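Putative uncharacterized protein (Emericella nidulans, PDB 3PGB) is a copper- and topaquinone-containing amine oxidase that probably oxidises primary amines, methylamine among them, to aldehydes. Local coordinates at residues G98-T103 and A140-Y145. Residues are numbered along the deposited sequence; the frame is centred on the assembly and turned at random.
With NAG (2-acetamido-2-deoxy-beta-D-glucopyranose), chain B; BMA (beta-D-mannopyranose), chain C; NAG (2-acetamido-2-deoxy-beta-D-glucopyranose), chain D; MAN (alpha-D-mannopyranose), chain E.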
loop_
_atom_site.group_PDB
_atom_site.type_symbol
_atom_site.label_atom_id
_atom_site.label_comp_id
_atom_site.label_asym_id
_atom_site.label_seq_id
_atom_site.Cartn_x
_atom_site.Cartn_y
_atom_site.Cartn_z
ATOM N N GLY A 98 -4.211 40.806 -26.603
ATOM C CA GLY A 98 -4.198 39.774 -27.634
ATOM C C GLY A 98 -2.910 38.990 -27.486
ATOM O O GLY A 98 -2.539 38.601 -26.372
ATOM N N GLU A 99 -2.204 38.786 -28.597
ATOM C CA GLU A 99 -0.936 38.051 -28.581
ATOM C C GLU A 99 0.328 38.920 -28.574
ATOM O O GLU A 99 1.427 38.388 -28.481
ATOM C CB GLU A 99 -0.871 37.116 -29.784
ATOM C CG GLU A 99 -1.962 36.077 -29.805
ATOM C CD GLU A 99 -1.709 35.000 -30.834
ATOM O OE1 GLU A 99 -2.052 33.836 -30.551
ATOM O OE2 GLU A 99 -1.163 35.313 -31.912
ATOM N N TRP A 100 0.192 40.240 -28.665
ATOM C CA TRP A 100 1.366 41.112 -28.812
ATOM C C TRP A 100 1.444 42.197 -27.740
ATOM O O TRP A 100 1.964 43.290 -27.978
ATOM C CB TRP A 100 1.389 41.720 -30.222
ATOM C CG TRP A 100 1.756 40.715 -31.283
ATOM C CD1 TRP A 100 0.922 39.832 -31.901
ATOM C CD2 TRP A 100 3.058 40.492 -31.836
ATOM N NE1 TRP A 100 1.623 39.074 -32.808
ATOM C CE2 TRP A 100 2.936 39.460 -32.787
ATOM C CE3 TRP A 100 4.314 41.069 -31.621
ATOM C CZ2 TRP A 100 4.024 38.989 -33.522
ATOM C CZ3 TRP A 100 5.397 40.599 -32.352
ATOM C CH2 TRP A 100 5.244 39.572 -33.291
ATOM N N ASP A 101 0.942 41.872 -26.554
ATOM C CA ASP A 101 0.873 42.808 -25.441
ATOM C C ASP A 101 1.705 42.278 -24.280
ATOM O O ASP A 101 2.287 41.197 -24.367
ATOM C CB ASP A 101 -0.586 42.987 -25.015
ATOM C CG ASP A 101 -1.454 43.595 -26.118
ATOM O OD1 ASP A 101 -1.159 44.721 -26.562
ATOM O OD2 ASP A 101 -2.439 42.954 -26.543
ATOM N N ASN A 102 1.780 43.050 -23.202
ATOM C CA ASN A 102 2.396 42.589 -21.959
ATOM C C ASN A 102 1.306 42.384 -20.911
ATOM O O ASN A 102 0.566 43.319 -20.584
ATOM C CB ASN A 102 3.420 43.600 -21.447
ATOM C CG ASN A 102 4.501 43.904 -22.463
ATOM O OD1 ASN A 102 4.956 43.022 -23.191
ATOM N ND2 ASN A 102 4.921 45.160 -22.515
ATOM N N THR A 103 1.198 41.166 -20.390
ATOM C CA THR A 103 0.127 40.845 -19.457
ATOM C C THR A 103 0.667 40.248 -18.164
ATOM O O THR A 103 1.824 39.820 -18.096
ATOM C CB THR A 103 -0.893 39.888 -20.099
ATOM O OG1 THR A 103 -0.261 38.635 -20.389
ATOM N N ALA A 140 5.039 41.880 -26.238
ATOM C CA ALA A 140 5.227 43.063 -27.080
ATOM C C ALA A 140 6.656 43.073 -27.613
ATOM O O ALA A 140 7.434 43.977 -27.313
ATOM C CB ALA A 140 4.950 44.323 -26.278
ATOM N N THR A 141 6.993 42.060 -28.403
ATOM C CA THR A 141 8.378 41.796 -28.787
ATOM C C THR A 141 8.449 40.548 -29.678
ATOM O O THR A 141 7.596 39.668 -29.588
ATOM C CB THR A 141 9.262 41.589 -27.524
ATOM O OG1 THR A 141 10.556 41.093 -27.892
ATOM C CG2 THR A 141 8.598 40.609 -26.552
ATOM N N THR A 142 9.460 40.475 -30.541
ATOM C CA THR A 142 9.699 39.271 -31.331
ATOM C C THR A 142 10.535 38.243 -30.556
ATOM O O THR A 142 10.732 37.131 -31.027
ATOM C CB THR A 142 10.366 39.593 -32.687
ATOM O OG1 THR A 142 11.594 40.306 -32.480
ATOM C CG2 THR A 142 9.420 40.427 -33.561
ATOM N N ASP A 143 11.021 38.611 -29.374
ATOM C CA ASP A 143 11.628 37.652 -28.448
ATOM C C ASP A 143 10.827 37.631 -27.141
ATOM O O ASP A 143 11.322 38.071 -26.112
ATOM C CB ASP A 143 13.097 38.015 -28.172
ATOM C CG ASP A 143 14.021 37.682 -29.341
ATOM O OD1 ASP A 143 13.582 36.995 -30.291
ATOM O OD2 ASP A 143 15.200 38.104 -29.306
ATOM N N PRO A 144 9.583 37.118 -27.185
ATOM C CA PRO A 144 8.710 37.104 -26.008
ATOM C C PRO A 144 9.280 36.302 -24.844
ATOM O O PRO A 144 10.003 35.331 -25.063
ATOM C CB PRO A 144 7.423 36.460 -26.526
ATOM C CG PRO A 144 7.801 35.752 -27.773
ATOM C CD PRO A 144 8.918 36.522 -28.361
ATOM N N TYR A 145 8.967 36.722 -23.620
ATOM C CA TYR A 145 9.549 36.107 -22.430
ATOM C C TYR A 145 8.673 36.239 -21.186
ATOM O O TYR A 145 7.843 37.143 -21.087
ATOM C CB TYR A 145 10.936 36.697 -22.150
ATOM C CG TYR A 145 10.947 38.182 -21.885
ATOM C CD1 TYR A 145 11.025 38.679 -20.587
ATOM C CD2 TYR A 145 10.888 39.094 -22.933
ATOM C CE1 TYR A 145 11.044 40.054 -20.344
ATOM C CE2 TYR A 145 10.897 40.462 -22.703
ATOM C CZ TYR A 145 10.975 40.937 -21.413
ATOM O OH TYR A 145 10.990 42.291 -21.199
HETATM C C1 NAG B . 2.475 46.798 -29.515
HETATM C C2 NAG B . 1.392 46.933 -30.575
HETATM C C3 NAG B . 1.305 45.660 -31.397
HETATM C C4 NAG B . 2.689 45.341 -31.945
HETATM C C5 NAG B . 3.713 45.280 -30.814
HETATM C C6 NAG B . 5.123 45.002 -31.329
HETATM C C7 NAG B . -0.333 48.508 -29.847
HETATM C C8 NAG B . -1.680 48.677 -29.201
HETATM N N2 NAG B . 0.109 47.251 -29.973
HETATM O O3 NAG B . 0.402 45.853 -32.459
HETATM O O4 NAG B . 2.646 44.126 -32.662
HETATM O O5 NAG B . 3.708 46.518 -30.133
HETATM O O6 NAG B . 5.999 44.788 -30.242
HETATM O O7 NAG B . 0.305 49.498 -30.227
HETATM C C1 BMA C . 2.851 44.357 -34.066
HETATM C C2 BMA C . 3.076 43.011 -34.735
HETATM C C3 BMA C . 3.202 43.159 -36.244
HETATM C C4 BMA C . 2.039 43.986 -36.796
HETATM C C5 BMA C . 1.970 45.312 -36.031
HETATM C C6 BMA C . 0.892 46.272 -36.549
HETATM O O2 BMA C . 1.987 42.160 -34.442
HETATM O O3 BMA C . 3.179 41.850 -36.757
HETATM O O4 BMA C . 2.210 44.224 -38.176
HETATM O O5 BMA C . 1.751 45.013 -34.664
HETATM O O6 BMA C . -0.396 45.889 -36.113
HETATM C C1 NAG D . 3.646 48.911 -24.869
HETATM C C2 NAG D . 4.716 49.017 -25.949
HETATM C C3 NAG D . 4.114 49.058 -27.343
HETATM C C4 NAG D . 3.161 47.883 -27.519
HETATM C C5 NAG D . 2.130 47.871 -26.391
HETATM C C6 NAG D . 1.220 46.652 -26.507
HETATM C C7 NAG D . 6.838 50.184 -25.640
HETATM C C8 NAG D . 7.496 51.503 -25.369
HETATM N N2 NAG D . 5.509 50.204 -25.703
HETATM O O3 NAG D . 5.153 48.981 -28.293
HETATM O O4 NAG D . 2.510 48.020 -28.762
HETATM O O5 NAG D . 2.778 47.833 -25.137
HETATM O O6 NAG D . 0.445 46.486 -25.346
HETATM O O7 NAG D . 7.525 49.173 -25.799
HETATM C C1 MAN E . 3.978 41.666 -37.937
HETATM C C2 MAN E . 3.733 40.223 -38.355
HETATM C C3 MAN E . 4.390 39.295 -37.331
HETATM C C4 MAN E . 5.867 39.637 -37.214
HETATM C C5 MAN E . 6.033 41.102 -36.827
HETATM C C6 MAN E . 7.516 41.459 -36.788
HETATM O O2 MAN E . 4.227 40.011 -39.658
HETATM O O3 MAN E . 4.215 37.937 -37.668
HETATM O O4 MAN E . 6.459 38.817 -36.239
HETATM O O5 MAN E . 5.364 41.927 -37.762
HETATM O O6 MAN E . 7.706 42.831 -36.531
#
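Asp101 OD1 accepts a hydrogen bond from O6 of NAG (chain D) at 2.7 Å, while OD2 of the same carboxylate takes the backbone N of Gly98 (2.8 Å), so both oxygens are engaged. Beside this sugar contact the backbone of Asp101 lies against Ala140, and the one hydrogen bond between 98-103 and 140-145 is made next door: Ala140 N donates to Asn102 OD1 at 3.3 Å, long and tilted 33° from the carbonyl plane. Ala140 CB packs against that same oxygen, and the amide's other end, ND2, is held by the backbone O of Asn90. A CA-H...O contact from Ala140 to Trp100 O adds a weak second link.

Trp100 spans protein and glycan. With CG anti to the carbonyl carbon (chi1 -72°), CG comes under BMA O2, which sits over the centre of one ring face, 3.2 Å above the plane. CZ3 reaches Thr141 O at 3.7 Å, whereas MAN O4 and Thr142 CG2 lie at the edge. Arg267 makes a cation-pi contact with the indole and binds Thr141 O through NH1, and its backbone O is hydrogen-bonded to MAN. Thr141 OG1 accepts Asp143 N, an ST turn within the loop. The arrangement exemplifies an N-linked glycan core folded back over a surface tryptophan, a mannose hydroxyl above the ring, where the hairpin loop joining antiparallel strands 131-138 and 145-152 meets the start of strand 102-110.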